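Local coordinates for FAD-dependent pyridine nucleotide-disulphide oxidoreductase (Desulfovibrio vulgaris, PDB 3IWA), which probably catalyses FAD-dependent redox reactions that use a pyridine nucleotide such as NAD(P)H, at residues 187-192 and 218-223; 125-130 and 250-255; 365-370 and 392-397; 397-402 and 421-426. One frame throughout, in Å; residues are numbered along the deposited sequence.

Following the chain from its N terminus, residues 125-130 come first, but contact 2 closes only when residues 250-255 return beside them, after 119 intervening residues. Contact 1 is nested inside that long loop, joining 187-192 to 218-223 across a helical crossover; both contacts reach the same parallel five-stranded sheet, their centres about 13 Å apart. The remaining two lie in the dimerisation domain and follow in series. Contact 3 joins 365-370 to 392-397 as an antiparallel pair, and contact 4 then carries 397-402 over to 421-426 at the end of a helix. They share R397 and touch, with D393 N probably hydrogen-bonded to R398 O. Contacts 2 and 4 occupy opposite sides of the chain's centre.

Contact 1: residues 187-192 and 218-223; sequences TVVELA and VVHTGE
V188 and H220 lie on neighbouring parallel strands joined by backbone hydrogen bonds: V188 N donates to V218 O at 2.8 Å, H220 N to V188 O at 2.9 Å, and E190 N to H220 O at 2.8 Å. Valine and threonine, branched at CB, suit these extended backbones. On the face carrying T187, V189 and H220, T187 CG2 lies 3.7 Å from H220 CD2, approaching the ring obliquely, while V189 CG2 is at the ring's edge. V189 CG1 sits 3.6 Å from E223 O and also touches CB and CG of E223, whose carboxylate goes on to R243 and T240.

The strands belong to a beta-alpha-beta crossover of Rossmann type: strand 185-189 passes through helix 202-214 to strand 218-220, the outermost strand of this sheet within the chain. E190 follows directly after its strand, where NAD-linked Rossmann domains commonly carry an acidic residue that binds the adenosine ribose; that role is not established here. Its CB rests 3.8 Å from H220 O. CG stands anti to the backbone N (chi1 169°), and a bend at chi2 takes CD away from the neighbouring strand. At the tip, OE2 accepts A192 N at 2.8 Å through its anti lone pair, while OE1 accepts G167 N from the glycine-rich turn.

Beyond the strands, E190 O accepts E223 N. G222, whose positive phi favours glycine, sends its N-H almost straight to A192 O (177° at the hydrogen), although it stands above that carbonyl's plane.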
loop_
_atom_site.group_PDB
_atom_site.type_symbol
_atom_site.label_atom_id
_atom_site.label_comp_id
_atom_site.label_asym_id
_atom_site.label_seq_id
_atom_site.Cartn_x
_atom_site.Cartn_y
_atom_site.Cartn_z
ATOM N N THR A 187 -27.535 -5.783 19.662
ATOM C CA THR A 187 -27.667 -4.326 19.745
ATOM C C THR A 187 -26.347 -3.719 20.214
ATOM O O THR A 187 -25.727 -4.212 21.153
ATOM C CB THR A 187 -28.753 -3.930 20.735
ATOM O OG1 THR A 187 -29.932 -4.675 20.436
ATOM C CG2 THR A 187 -29.049 -2.433 20.683
ATOM N N VAL A 188 -25.906 -2.667 19.541
ATOM C CA VAL A 188 -24.710 -1.922 19.950
ATOM C C VAL A 188 -25.176 -0.644 20.578
ATOM O O VAL A 188 -26.021 0.019 20.032
ATOM C CB VAL A 188 -23.757 -1.589 18.771
ATOM C CG1 VAL A 188 -22.585 -0.775 19.272
ATOM C CG2 VAL A 188 -23.261 -2.832 18.096
ATOM N N VAL A 189 -24.634 -0.328 21.745
ATOM C CA VAL A 189 -24.914 0.910 22.439
ATOM C C VAL A 189 -23.607 1.687 22.635
ATOM O O VAL A 189 -22.689 1.218 23.263
ATOM C CB VAL A 189 -25.599 0.645 23.831
ATOM C CG1 VAL A 189 -25.766 1.962 24.624
ATOM C CG2 VAL A 189 -26.947 -0.095 23.643
ATOM N N GLU A 190 -23.569 2.902 22.105
ATOM C CA GLU A 190 -22.380 3.728 22.090
ATOM C C GLU A 190 -22.693 5.100 22.701
ATOM O O GLU A 190 -23.635 5.781 22.323
ATOM C CB GLU A 190 -21.864 3.840 20.653
ATOM C CG GLU A 190 -20.763 4.877 20.413
ATOM C CD GLU A 190 -19.518 4.635 21.212
ATOM O OE1 GLU A 190 -18.970 3.528 21.091
ATOM O OE2 GLU A 190 -19.079 5.545 21.952
ATOM N N LEU A 191 -21.856 5.483 23.634
ATOM C CA LEU A 191 -21.928 6.756 24.292
ATOM C C LEU A 191 -21.658 7.944 23.332
ATOM O O LEU A 191 -22.404 8.919 23.323
ATOM C CB LEU A 191 -20.957 6.722 25.466
ATOM C CG LEU A 191 -20.805 7.981 26.319
ATOM C CD1 LEU A 191 -22.046 8.194 27.174
ATOM C CD2 LEU A 191 -19.528 7.871 27.186
ATOM N N ALA A 192 -20.617 7.852 22.512
ATOM C CA ALA A 192 -20.286 8.931 21.562
ATOM C C ALA A 192 -21.393 9.063 20.517
ATOM O O ALA A 192 -22.159 8.119 20.274
ATOM C CB ALA A 192 -18.926 8.674 20.899
ATOM N N VAL A 218 -29.162 -3.547 15.655
ATOM C CA VAL A 218 -29.644 -2.247 16.055
ATOM C C VAL A 218 -28.492 -1.471 16.672
ATOM O O VAL A 218 -27.704 -2.035 17.465
ATOM C CB VAL A 218 -30.781 -2.380 17.083
ATOM C CG1 VAL A 218 -31.244 -0.990 17.581
ATOM C CG2 VAL A 218 -31.951 -3.188 16.471
ATOM N N VAL A 219 -28.417 -0.178 16.349
ATOM C CA VAL A 219 -27.379 0.703 16.880
ATOM C C VAL A 219 -27.931 1.922 17.605
ATOM O O VAL A 219 -28.745 2.641 17.078
ATOM C CB VAL A 219 -26.436 1.159 15.750
ATOM C CG1 VAL A 219 -25.308 2.017 16.311
ATOM C CG2 VAL A 219 -25.885 -0.056 15.007
ATOM N N HIS A 220 -27.466 2.171 18.815
ATOM C CA HIS A 220 -27.851 3.373 19.523
ATOM C C HIS A 220 -26.591 4.133 19.835
ATOM O O HIS A 220 -25.675 3.580 20.453
ATOM C CB HIS A 220 -28.610 3.066 20.833
ATOM C CG HIS A 220 -29.889 2.303 20.634
ATOM N ND1 HIS A 220 -30.972 2.824 19.961
ATOM C CD2 HIS A 220 -30.253 1.051 21.013
ATOM C CE1 HIS A 220 -31.941 1.925 19.930
ATOM N NE2 HIS A 220 -31.529 0.841 20.561
ATOM N N THR A 221 -26.561 5.393 19.404
ATOM C CA THR A 221 -25.491 6.341 19.709
ATOM C C THR A 221 -25.985 7.476 20.623
ATOM O O THR A 221 -27.184 7.650 20.848
ATOM C CB THR A 221 -24.868 6.917 18.394
ATOM O OG1 THR A 221 -25.892 7.419 17.531
ATOM C CG2 THR A 221 -24.094 5.826 17.652
ATOM N N GLY A 222 -25.061 8.268 21.142
ATOM C CA GLY A 222 -25.407 9.246 22.137
ATOM C C GLY A 222 -26.216 8.662 23.290
ATOM O O GLY A 222 -27.094 9.336 23.825
ATOM N N GLU A 223 -25.884 7.432 23.701
ATOM C CA GLU A 223 -26.672 6.691 24.680
ATOM C C GLU A 223 -25.804 6.057 25.756
ATOM O O GLU A 223 -24.837 5.356 25.460
ATOM C CB GLU A 223 -27.492 5.638 23.962
ATOM C CG GLU A 223 -28.552 5.005 24.855
ATOM C CD GLU A 223 -29.725 4.443 24.111
ATOM O OE1 GLU A 223 -30.052 4.916 23.009
ATOM O OE2 GLU A 223 -30.361 3.533 24.675
#

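Contact 2: residues 125-130 and 250-255; sequences ANRPPV and VILAAG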
loop_
_atom_site.group_PDB
_atom_site.type_symbol
_atom_site.label_atom_id
_atom_site.label_comp_id
_atom_site.label_asym_id
_atom_site.label_seq_id
_atom_site.Cartn_x
_atom_site.Cartn_y
_atom_site.Cartn_z
ATOM N N ALA A 125 -10.626 -4.178 30.665
ATOM C CA ALA A 125 -11.802 -3.492 30.169
ATOM C C ALA A 125 -12.161 -2.325 31.091
ATOM O O ALA A 125 -12.143 -2.459 32.334
ATOM C CB ALA A 125 -12.983 -4.475 30.020
ATOM N N ASN A 126 -12.415 -1.167 30.484
ATOM C CA ASN A 126 -13.010 -0.055 31.219
ATOM C C ASN A 126 -14.459 -0.447 31.608
ATOM O O ASN A 126 -15.259 -0.941 30.779
ATOM C CB ASN A 126 -13.003 1.237 30.397
ATOM C CG ASN A 126 -11.608 1.880 30.276
ATOM O OD1 ASN A 126 -10.629 1.441 30.887
ATOM N ND2 ASN A 126 -11.532 2.944 29.483
ATOM N N ARG A 127 -14.774 -0.245 32.878
ATOM C CA ARG A 127 -16.068 -0.667 33.426
ATOM C C ARG A 127 -16.760 0.566 33.969
ATOM O O ARG A 127 -16.213 1.212 34.840
ATOM C CB ARG A 127 -15.837 -1.693 34.539
ATOM C CG ARG A 127 -16.627 -2.961 34.377
ATOM C CD ARG A 127 -15.757 -4.191 34.573
ATOM N NE ARG A 127 -16.598 -5.388 34.644
ATOM C CZ ARG A 127 -16.176 -6.634 34.447
ATOM N NH1 ARG A 127 -17.041 -7.642 34.534
ATOM N NH2 ARG A 127 -14.904 -6.878 34.156
ATOM N N PRO A 128 -17.945 0.920 33.425
ATOM C CA PRO A 128 -18.721 2.038 33.958
ATOM C C PRO A 128 -19.040 1.829 35.439
ATOM O O PRO A 128 -19.378 0.715 35.828
ATOM C CB PRO A 128 -20.018 1.991 33.149
ATOM C CG PRO A 128 -19.696 1.284 31.932
ATOM C CD PRO A 128 -18.619 0.301 32.273
ATOM N N PRO A 129 -18.927 2.896 36.257
ATOM C CA PRO A 129 -19.182 2.787 37.704
ATOM C C PRO A 129 -20.681 2.762 37.996
ATOM O O PRO A 129 -21.241 3.694 38.598
ATOM C CB PRO A 129 -18.504 4.027 38.278
ATOM C CG PRO A 129 -18.581 5.047 37.138
ATOM C CD PRO A 129 -18.646 4.284 35.843
ATOM N N VAL A 130 -21.290 1.665 37.560
ATOM C CA VAL A 130 -22.718 1.458 37.579
ATOM C C VAL A 130 -23.021 0.104 38.209
ATOM O O VAL A 130 -22.180 -0.802 38.249
ATOM C CB VAL A 130 -23.329 1.456 36.153
ATOM C CG1 VAL A 130 -23.131 2.810 35.461
ATOM C CG2 VAL A 130 -22.743 0.336 35.330
ATOM N N VAL A 250 -23.987 -9.461 27.805
ATOM C CA VAL A 250 -23.531 -8.098 27.655
ATOM C C VAL A 250 -22.008 -8.090 27.462
ATOM O O VAL A 250 -21.253 -8.570 28.321
ATOM C CB VAL A 250 -23.912 -7.247 28.876
ATOM C CG1 VAL A 250 -23.315 -5.875 28.764
ATOM C CG2 VAL A 250 -25.442 -7.196 29.024
ATOM N N ILE A 251 -21.578 -7.572 26.318
ATOM C CA ILE A 251 -20.167 -7.487 25.976
ATOM C C ILE A 251 -19.663 -6.087 26.330
ATOM O O ILE A 251 -20.216 -5.096 25.876
ATOM C CB ILE A 251 -19.962 -7.753 24.478
ATOM C CG1 ILE A 251 -20.614 -9.077 24.053
ATOM C CG2 ILE A 251 -18.510 -7.810 24.134
ATOM C CD1 ILE A 251 -19.937 -10.294 24.621
ATOM N N LEU A 252 -18.653 -6.013 27.185
ATOM C CA LEU A 252 -17.969 -4.760 27.479
ATOM C C LEU A 252 -16.793 -4.570 26.492
ATOM O O LEU A 252 -15.802 -5.308 26.534
ATOM C CB LEU A 252 -17.463 -4.727 28.932
ATOM C CG LEU A 252 -18.501 -4.865 30.055
ATOM C CD1 LEU A 252 -17.830 -4.589 31.392
ATOM C CD2 LEU A 252 -19.718 -3.963 29.883
ATOM N N ALA A 253 -16.949 -3.587 25.610
ATOM C CA ALA A 253 -16.013 -3.272 24.536
ATOM C C ALA A 253 -15.941 -1.763 24.460
ATOM O O ALA A 253 -16.078 -1.180 23.395
ATOM C CB ALA A 253 -16.515 -3.823 23.201
ATOM N N ALA A 254 -15.737 -1.133 25.600
ATOM C CA ALA A 254 -15.770 0.318 25.679
ATOM C C ALA A 254 -14.403 0.865 25.993
ATOM O O ALA A 254 -14.286 1.882 26.671
ATOM C CB ALA A 254 -16.780 0.781 26.746
ATOM N N GLY A 255 -13.367 0.197 25.509
ATOM C CA GLY A 255 -12.012 0.699 25.714
ATOM C C GLY A 255 -11.351 0.126 26.964
ATOM O O GLY A 255 -12.011 -0.412 27.862
HETATM O O HOH W 1 -14.429 -1.883 28.139
#
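N126 and G255 meet where the loop after strand 123-125 passes the end of strand 249-252, a strand of the Rossmann-type parallel sheet, so the contact joins a connecting loop to the residues that follow that strand.

The direct polar link is N126 N to G255 O, 2.8 Å long and in the plane of the carbonyl. Water 1 reinforces it. It donates to the same G255 O at 2.8 Å and to N126 O at 2.9 Å, and accepts A254 N at 3.0 Å, so that G255 O takes two donors and the water ties three backbone groups together. Glycine suits position 255, because with its phi of 92° and psi of 164° a side chain would collide with the carbonyl oxygen of A254.

Van der Waals contact adds to this. The N126 side chain leans over the acceptor, its CB 3.2 Å from G255 O; N126 CG, anti to the carbonyl carbon (chi1 -74°), lies 3.4 Å from the same G255 O.

The apolar part joins R127 to L252, whose side chains cross at about a right angle. Leucine suits the place because its branched end can touch R127 as well as V138 and M133. R127 lies at the surface, with NH1 weakly bonded to M133 O, and offers its aliphatic stem as well as its guanidinium. The methyl L252 CD1 sits over one face of that guanidinium, 3.6 Å from R127 NE, and touches R127 CG and CD as well.

Contact 3: residues 365-370 and 392-397; sequences DAVNVH and VDRPTR
D365 and R394 are joined through their backbones: R394 N donates to D365 O at 3.0 Å, nearly straight at the hydrogen. Next to it, V367 and V392 form an antiparallel hydrogen-bonded pair, with V367 N giving to V392 O at 3.0 Å and V392 N to V367 O at 3.1 Å. A366 and D393 make the adjoining non-hydrogen-bonded pair. Just past the strand, T396 OG1 donates to D393 OD2 at 2.7 Å and also takes the N-H of R398.

The side chains of D365 and R394 are of opposite charge but stop short of a salt bridge. D365 OD1 lies 4.0 Å from R394 NE, at the edge of the guanidinium, with the two flat groups turned 47° apart. Instead, with D365 CG anti to the backbone N (chi1 -180°), its carboxylate lies against the aliphatic stem, OD2 3.7 Å from R394 CB. Arginine suits this exposed place because its long stem can pack on D365 and V367 while its guanidinium reaches on past the aspartate. V367 CG1 covers one face of the guanidinium and lies 4.0 Å from R394 CG, the two side chains crossing at about a right angle.

In the dimerisation domain's antiparallel sheet, strand 366-372 is outermost within the chain, and strand 386-393 separates it from strand 399-406. L461 of helix 449-461 covers V367, V392 and R394, while A359 of helix 356-361 meets A366.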
loop_
_atom_site.group_PDB
_atom_site.type_symbol
_atom_site.label_atom_id
_atom_site.label_comp_id
_atom_site.label_asym_id
_atom_site.label_seq_id
_atom_site.Cartn_x
_atom_site.Cartn_y
_atom_site.Cartn_z
ATOM N N ASP A 365 -5.554 22.623 12.484
ATOM C CA ASP A 365 -6.492 23.214 11.554
ATOM C C ASP A 365 -6.692 22.247 10.369
ATOM O O ASP A 365 -6.179 22.450 9.290
ATOM C CB ASP A 365 -5.930 24.578 11.109
ATOM C CG ASP A 365 -6.836 25.327 10.107
ATOM O OD1 ASP A 365 -7.988 24.902 9.857
ATOM O OD2 ASP A 365 -6.347 26.349 9.570
ATOM N N ALA A 366 -7.462 21.190 10.582
ATOM C CA ALA A 366 -7.518 20.084 9.643
ATOM C C ALA A 366 -8.736 20.145 8.784
ATOM O O ALA A 366 -9.760 20.634 9.206
ATOM C CB ALA A 366 -7.527 18.779 10.389
ATOM N N VAL A 367 -8.640 19.577 7.590
ATOM C CA VAL A 367 -9.786 19.463 6.719
ATOM C C VAL A 367 -9.932 18.027 6.243
ATOM O O VAL A 367 -8.959 17.341 5.976
ATOM C CB VAL A 367 -9.703 20.473 5.530
ATOM C CG1 VAL A 367 -8.276 20.847 5.223
ATOM C CG2 VAL A 367 -10.325 19.911 4.305
ATOM N N ASN A 368 -11.165 17.577 6.170
ATOM C CA ASN A 368 -11.496 16.275 5.690
ATOM C C ASN A 368 -11.932 16.373 4.230
ATOM O O ASN A 368 -12.963 16.976 3.921
ATOM C CB ASN A 368 -12.643 15.720 6.524
ATOM C CG ASN A 368 -12.721 14.205 6.505
ATOM O OD1 ASN A 368 -13.805 13.640 6.449
ATOM N ND2 ASN A 368 -11.584 13.540 6.589
ATOM N N VAL A 369 -11.147 15.772 3.346
ATOM C CA VAL A 369 -11.430 15.719 1.910
ATOM C C VAL A 369 -11.938 14.331 1.505
ATOM O O VAL A 369 -11.288 13.341 1.750
ATOM C CB VAL A 369 -10.118 16.011 1.161
ATOM C CG1 VAL A 369 -10.298 15.935 -0.336
ATOM C CG2 VAL A 369 -9.583 17.358 1.574
ATOM N N HIS A 370 -13.089 14.249 0.874
ATOM C CA HIS A 370 -13.610 12.953 0.449
ATOM C C HIS A 370 -13.623 12.797 -1.074
ATOM O O HIS A 370 -13.695 13.748 -1.811
ATOM C CB HIS A 370 -15.005 12.704 1.013
ATOM C CG HIS A 370 -15.951 13.821 0.762
ATOM N ND1 HIS A 370 -16.746 13.879 -0.364
ATOM C CD2 HIS A 370 -16.196 14.958 1.459
ATOM C CE1 HIS A 370 -17.455 14.998 -0.345
ATOM N NE2 HIS A 370 -17.142 15.670 0.752
ATOM N N VAL A 392 -6.031 16.402 6.295
ATOM C CA VAL A 392 -4.917 17.258 5.886
ATOM C C VAL A 392 -4.767 18.446 6.818
ATOM O O VAL A 392 -5.750 19.110 7.148
ATOM C CB VAL A 392 -5.170 17.795 4.458
ATOM C CG1 VAL A 392 -4.076 18.749 4.046
ATOM C CG2 VAL A 392 -5.307 16.646 3.477
ATOM N N ASP A 393 -3.540 18.752 7.217
ATOM C CA ASP A 393 -3.303 19.945 7.966
ATOM C C ASP A 393 -3.180 21.145 7.025
ATOM O O ASP A 393 -2.294 21.155 6.195
ATOM C CB ASP A 393 -2.005 19.832 8.753
ATOM C CG ASP A 393 -1.765 21.044 9.653
ATOM O OD1 ASP A 393 -2.747 21.488 10.271
ATOM O OD2 ASP A 393 -0.615 21.523 9.753
ATOM N N ARG A 394 -4.023 22.163 7.184
ATOM C CA ARG A 394 -3.974 23.343 6.293
ATOM C C ARG A 394 -2.614 24.021 6.147
ATOM O O ARG A 394 -2.099 24.114 5.037
ATOM C CB ARG A 394 -5.028 24.393 6.659
ATOM C CG ARG A 394 -6.339 24.263 5.890
ATOM C CD ARG A 394 -7.173 25.564 5.907
ATOM N NE ARG A 394 -8.598 25.235 5.911
ATOM C CZ ARG A 394 -9.376 25.124 4.824
ATOM N NH1 ARG A 394 -8.901 25.344 3.593
ATOM N NH2 ARG A 394 -10.670 24.802 4.975
ATOM N N PRO A 395 -2.028 24.506 7.246
ATOM C CA PRO A 395 -0.781 25.277 7.091
ATOM C C PRO A 395 0.474 24.545 6.625
ATOM O O PRO A 395 1.382 25.169 6.057
ATOM C CB PRO A 395 -0.517 25.843 8.496
ATOM C CG PRO A 395 -1.599 25.283 9.400
ATOM C CD PRO A 395 -2.689 24.754 8.538
ATOM N N THR A 396 0.583 23.263 6.914
ATOM C CA THR A 396 1.779 22.498 6.522
ATOM C C THR A 396 1.533 21.696 5.247
ATOM O O THR A 396 2.463 21.250 4.606
ATOM C CB THR A 396 2.134 21.505 7.611
ATOM O OG1 THR A 396 1.002 20.641 7.835
ATOM C CG2 THR A 396 2.505 22.255 8.912
ATOM N N ARG A 397 0.260 21.509 4.922
ATOM C CA ARG A 397 -0.182 20.584 3.903
ATOM C C ARG A 397 0.148 19.115 4.260
ATOM O O ARG A 397 0.193 18.280 3.388
ATOM C CB ARG A 397 0.391 20.960 2.528
ATOM C CG ARG A 397 0.061 22.366 2.071
ATOM C CD ARG A 397 0.780 22.728 0.728
ATOM N NE ARG A 397 0.165 22.096 -0.446
ATOM C CZ ARG A 397 -0.910 22.556 -1.096
ATOM N NH1 ARG A 397 -1.553 23.666 -0.706
ATOM N NH2 ARG A 397 -1.372 21.903 -2.150
#

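Contact 4: residues 397-402 and 421-426; sequences RRVLGI and TMLASK
In the dimerisation domain, strand 399-406 runs into helix 409-423, and the helix's far end returns to the start of the strand, where L423 meets V399 and K426 meets R398. The side chains of L423 and V399 cross at about a right angle, with L423 CD2 4.1 Å from V399 CG1 and 4.0 Å from V399 O. Leucine suits this buried place, since its branched end can touch both the valine methyl and the strand carbonyl. That backbone carries a classic beta bulge, L400 and G401 both facing V391.

K426, the first residue past the helix, has a positive phi (61°), its N bonded to L423 O at 3.0 Å in a type I turn. R398 CG stands anti to the carbonyl carbon (chi1 -88°), and the chain bends at chi3. K426 CG lies over one face of the R398 guanidinium, 3.6 Å from R398 NE, while L400 CD2 sits over the centre of the opposite face. The flat group is thus sandwiched between aliphatic atoms. R398 NH2 is held by V302 O, whereas the buried R398 NE has no partner in the model. The like charges stay apart, R398 NH2 being 5.2 Å from K426 NZ.

Strand 386-393 lies beside this strand in the sheet, and I432 of helix 429-433 packs on V399. At the start of segment 421-426, T421 and M422 pack against T421 of the second subunit.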
loop_
_atom_site.group_PDB
_atom_site.type_symbol
_atom_site.label_atom_id
_atom_site.label_comp_id
_atom_site.label_asym_id
_atom_site.label_seq_id
_atom_site.Cartn_x
_atom_site.Cartn_y
_atom_site.Cartn_z
ATOM N N ARG A 397 0.260 21.509 4.922
ATOM C CA ARG A 397 -0.182 20.584 3.903
ATOM C C ARG A 397 0.148 19.115 4.260
ATOM O O ARG A 397 0.193 18.280 3.388
ATOM C CB ARG A 397 0.391 20.960 2.528
ATOM C CG ARG A 397 0.061 22.366 2.071
ATOM C CD ARG A 397 0.780 22.728 0.728
ATOM N NE ARG A 397 0.165 22.096 -0.446
ATOM C CZ ARG A 397 -0.910 22.556 -1.096
ATOM N NH1 ARG A 397 -1.553 23.666 -0.706
ATOM N NH2 ARG A 397 -1.372 21.903 -2.150
ATOM N N ARG A 398 0.366 18.800 5.532
ATOM C CA ARG A 398 0.704 17.413 5.925
ATOM C C ARG A 398 -0.552 16.581 5.886
ATOM O O ARG A 398 -1.638 17.069 6.208
ATOM C CB ARG A 398 1.251 17.329 7.318
ATOM C CG ARG A 398 2.707 17.506 7.426
ATOM C CD ARG A 398 3.147 17.264 8.884
ATOM N NE ARG A 398 2.868 15.900 9.326
ATOM C CZ ARG A 398 2.552 15.546 10.575
ATOM N NH1 ARG A 398 2.442 16.452 11.537
ATOM N NH2 ARG A 398 2.322 14.269 10.853
ATOM N N VAL A 399 -0.405 15.342 5.446
ATOM C CA VAL A 399 -1.493 14.381 5.506
ATOM C C VAL A 399 -1.432 13.785 6.905
ATOM O O VAL A 399 -0.397 13.379 7.327
ATOM C CB VAL A 399 -1.366 13.321 4.399
ATOM C CG1 VAL A 399 -2.440 12.310 4.529
ATOM C CG2 VAL A 399 -1.446 13.983 2.994
ATOM N N LEU A 400 -2.546 13.797 7.635
ATOM C CA LEU A 400 -2.568 13.328 9.018
ATOM C C LEU A 400 -3.230 11.958 9.152
ATOM O O LEU A 400 -3.158 11.323 10.208
ATOM C CB LEU A 400 -3.292 14.346 9.923
ATOM C CG LEU A 400 -2.773 15.791 9.939
ATOM C CD1 LEU A 400 -3.664 16.812 10.697
ATOM C CD2 LEU A 400 -1.343 15.843 10.446
ATOM N N GLY A 401 -3.920 11.543 8.104
ATOM C CA GLY A 401 -4.714 10.351 8.145
ATOM C C GLY A 401 -5.506 10.110 6.885
ATOM O O GLY A 401 -5.645 10.994 6.023
ATOM N N ILE A 402 -6.030 8.893 6.804
ATOM C CA ILE A 402 -6.764 8.428 5.687
ATOM C C ILE A 402 -7.690 7.338 6.201
ATOM O O ILE A 402 -7.261 6.532 7.013
ATOM C CB ILE A 402 -5.835 7.929 4.565
ATOM C CG1 ILE A 402 -6.658 7.573 3.350
ATOM C CG2 ILE A 402 -4.970 6.729 4.995
ATOM C CD1 ILE A 402 -5.845 7.326 2.116
ATOM N N THR A 421 1.808 3.346 5.178
ATOM C CA THR A 421 3.249 3.211 5.296
ATOM C C THR A 421 3.997 4.509 4.985
ATOM O O THR A 421 5.186 4.636 5.303
ATOM C CB THR A 421 3.790 2.097 4.406
ATOM O OG1 THR A 421 3.519 2.389 3.011
ATOM C CG2 THR A 421 3.150 0.761 4.818
ATOM N N MET A 422 3.297 5.479 4.397
ATOM C CA MET A 422 3.873 6.784 4.142
ATOM C C MET A 422 3.719 7.702 5.363
ATOM O O MET A 422 4.504 8.636 5.502
ATOM C CB MET A 422 3.208 7.481 2.916
ATOM C CG MET A 422 3.076 6.683 1.569
ATOM S SD MET A 422 2.181 7.522 0.181
ATOM C CE MET A 422 3.191 8.963 0.270
ATOM N N LEU A 423 2.688 7.502 6.210
ATOM C CA LEU A 423 2.338 8.542 7.229
ATOM C C LEU A 423 3.488 8.928 8.141
ATOM O O LEU A 423 3.690 10.102 8.393
ATOM C CB LEU A 423 1.131 8.166 8.085
ATOM C CG LEU A 423 -0.193 8.102 7.316
ATOM C CD1 LEU A 423 -1.337 7.606 8.227
ATOM C CD2 LEU A 423 -0.529 9.436 6.693
ATOM N N ALA A 424 4.264 7.949 8.595
ATOM C CA ALA A 424 5.408 8.212 9.486
ATOM C C ALA A 424 6.470 9.103 8.854
ATOM O O ALA A 424 7.173 9.775 9.561
ATOM C CB ALA A 424 6.057 6.885 9.960
ATOM N N SER A 425 6.582 9.114 7.528
ATOM C CA SER A 425 7.546 9.997 6.840
ATOM C C SER A 425 7.030 11.428 6.625
ATOM O O SER A 425 7.704 12.237 6.006
ATOM C CB SER A 425 7.952 9.386 5.499
ATOM O OG SER A 425 8.715 8.207 5.734
ATOM N N LYS A 426 5.834 11.725 7.132
ATOM C CA LYS A 426 5.255 13.064 7.070
ATOM C C LYS A 426 5.046 13.539 5.636
ATOM O O LYS A 426 5.541 14.586 5.232
ATOM C CB LYS A 426 6.132 14.066 7.830
ATOM C CG LYS A 426 5.931 14.044 9.315
ATOM C CD LYS A 426 7.245 13.866 10.048
ATOM C CE LYS A 426 7.290 14.673 11.340
ATOM N NZ LYS A 426 7.255 13.799 12.578
#